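Local coordinates for dITP/XTP pyrophosphatase (Mycobacteroides abscessus, PDB 6WWD) that hydrolyses non-canonical purine nucleoside triphosphates such as XTP, dITP and ITP to their monophosphates and diphosphate, probably cleansing the nucleotide pool, at the interface of chains A and B. Coordinates in Å, arbitrary orientation; residue numbers count along the deposited sequence, not the author numbering. Chains: chain A/B, dITP/XTP pyrophosphatase.

The interface of chains A and B. Residues chain A 79, 108, 111-113, 116; chain B 43-45, 87, 90.
A:Arg116 reaches across to the B:Pro43–B:Thr45 loop and holds it with the end of its guanidinium. A:Arg116 NH1 and NH2 both donate to the backbone carbonyl B:Pro43 O, at 2.9 Å from A:Arg116 NH1, approaching from one face of the carbonyl plane while the oxygen stays in the plane of the guanidinium. A:Arg116 NH2 also donates to the hydroxyl B:Thr45 OG1 at 2.7 Å, a nearly straight bond (164° at the hydrogen). A bend at chi3 (50°) turns the arginine tip toward the loop.

The hydroxyl of B:Thr45 sits between its own backbone N and carbonyl carbon (chi1 57°), which leaves its methyl CG2 to pack tightly against the tip of A:Ile112, 3.5 Å from CD1. A:Ala79 adds its methyl, with CB 3.7 Å from B:Thr45 CB. The same CD1 of A:Ile112 meets the ring of B:Pro43 at CB, and A:Pro113 CD touches that ring at CG, 3.9 Å away.

B:Arg90 supports the loop from its own chain while also facing chain A: B:Arg90 NH2 donates to B:Glu44 O at 2.6 Å, in the carbonyl plane, while B:Leu87 lies over one guanidinium face. B:Arg90 NH2 also hydrogen-bonds the oxygen of water 1 at 3.0 Å, and the water bridges to A:Gln108 O at the end of helix 98-108.

Repeated by two-fold symmetry, this patch probably helps join the subunits of the homodimer. Its centre is about 24 Å from A:Asp72, the probable catalytic acid; its contacts suggest a part in assembly.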
# COMPACT_ATOMS: atom_id res chain seq x y z
N ALA A 79 2.58 -11.19 6.52
CA ALA A 79 1.35 -11.97 6.36
C ALA A 79 0.11 -11.29 6.96
O ALA A 79 -1.01 -11.75 6.69
CB ALA A 79 1.51 -13.36 6.98
N GLN A 108 -2.44 -16.81 15.01
CA GLN A 108 -2.85 -16.31 13.71
C GLN A 108 -1.96 -16.87 12.61
O GLN A 108 -2.44 -17.19 11.52
CB GLN A 108 -2.84 -14.78 13.70
CG GLN A 108 -3.97 -14.14 14.54
CD GLN A 108 -3.84 -12.63 14.59
OE1 GLN A 108 -2.72 -12.10 14.69
NE2 GLN A 108 -4.96 -11.93 14.45
N ASP A 111 0.74 -22.72 10.87
CA ASP A 111 0.74 -23.36 9.56
C ASP A 111 1.25 -22.45 8.44
O ASP A 111 1.23 -22.88 7.28
CB ASP A 111 -0.66 -23.86 9.16
CG ASP A 111 -1.26 -24.83 10.17
OD1 ASP A 111 -2.39 -24.55 10.64
OD2 ASP A 111 -0.61 -25.84 10.51
N ILE A 112 1.73 -21.24 8.71
CA ILE A 112 2.29 -20.38 7.67
C ILE A 112 3.74 -20.78 7.51
O ILE A 112 4.51 -20.73 8.49
CB ILE A 112 2.19 -18.89 8.00
CG1 ILE A 112 0.74 -18.42 8.18
CG2 ILE A 112 2.88 -18.09 6.88
CD1 ILE A 112 -0.22 -18.93 7.10
N PRO A 113 4.18 -21.19 6.31
CA PRO A 113 5.56 -21.65 6.13
C PRO A 113 6.59 -20.54 6.28
O PRO A 113 6.31 -19.36 6.08
CB PRO A 113 5.57 -22.20 4.70
CG PRO A 113 4.43 -21.55 4.01
CD PRO A 113 3.38 -21.33 5.08
N ARG A 116 7.11 -17.29 4.33
CA ARG A 116 6.12 -16.22 4.36
C ARG A 116 5.93 -15.62 5.75
O ARG A 116 5.02 -14.82 5.95
CB ARG A 116 4.80 -16.75 3.80
CG ARG A 116 4.99 -17.33 2.39
CD ARG A 116 3.83 -18.19 1.93
NE ARG A 116 2.54 -17.53 2.11
CZ ARG A 116 1.38 -18.18 2.13
NH1 ARG A 116 1.34 -19.50 1.97
NH2 ARG A 116 0.25 -17.51 2.30
N PRO B 43 -1.89 -22.46 2.69
CA PRO B 43 -2.53 -21.51 3.61
C PRO B 43 -2.48 -20.08 3.08
O PRO B 43 -1.57 -19.70 2.34
CB PRO B 43 -1.71 -21.66 4.90
CG PRO B 43 -0.38 -22.22 4.45
CD PRO B 43 -0.70 -23.10 3.28
N GLU B 44 -3.47 -19.29 3.46
CA GLU B 44 -3.66 -17.97 2.88
C GLU B 44 -3.20 -16.89 3.84
O GLU B 44 -3.45 -16.97 5.04
CB GLU B 44 -5.12 -17.74 2.51
CG GLU B 44 -5.68 -18.76 1.54
CD GLU B 44 -7.08 -18.42 1.14
OE1 GLU B 44 -7.89 -19.33 0.87
OE2 GLU B 44 -7.37 -17.20 1.12
N THR B 45 -2.55 -15.86 3.29
CA THR B 45 -2.06 -14.74 4.08
C THR B 45 -2.38 -13.43 3.37
O THR B 45 -2.69 -13.40 2.17
CB THR B 45 -0.55 -14.84 4.33
OG1 THR B 45 0.13 -14.91 3.08
CG2 THR B 45 -0.20 -16.07 5.12
N LEU B 87 -7.37 -13.72 6.51
CA LEU B 87 -7.42 -14.41 7.79
C LEU B 87 -8.76 -14.19 8.50
O LEU B 87 -8.89 -14.56 9.68
CB LEU B 87 -6.26 -13.97 8.70
CG LEU B 87 -4.90 -14.65 8.49
CD1 LEU B 87 -4.23 -14.16 7.24
CD2 LEU B 87 -3.98 -14.43 9.70
N ARG B 90 -10.22 -16.91 10.68
CA ARG B 90 -9.39 -17.40 11.78
C ARG B 90 -8.72 -16.24 12.52
O ARG B 90 -7.68 -16.43 13.14
CB ARG B 90 -8.35 -18.40 11.27
CG ARG B 90 -7.35 -17.85 10.28
CD ARG B 90 -6.78 -18.97 9.41
NE ARG B 90 -5.43 -18.71 8.92
CZ ARG B 90 -5.14 -18.22 7.72
NH1 ARG B 90 -6.11 -17.93 6.86
NH2 ARG B 90 -3.88 -18.03 7.37
O HOH W 1 -2.19 -19.29 9.55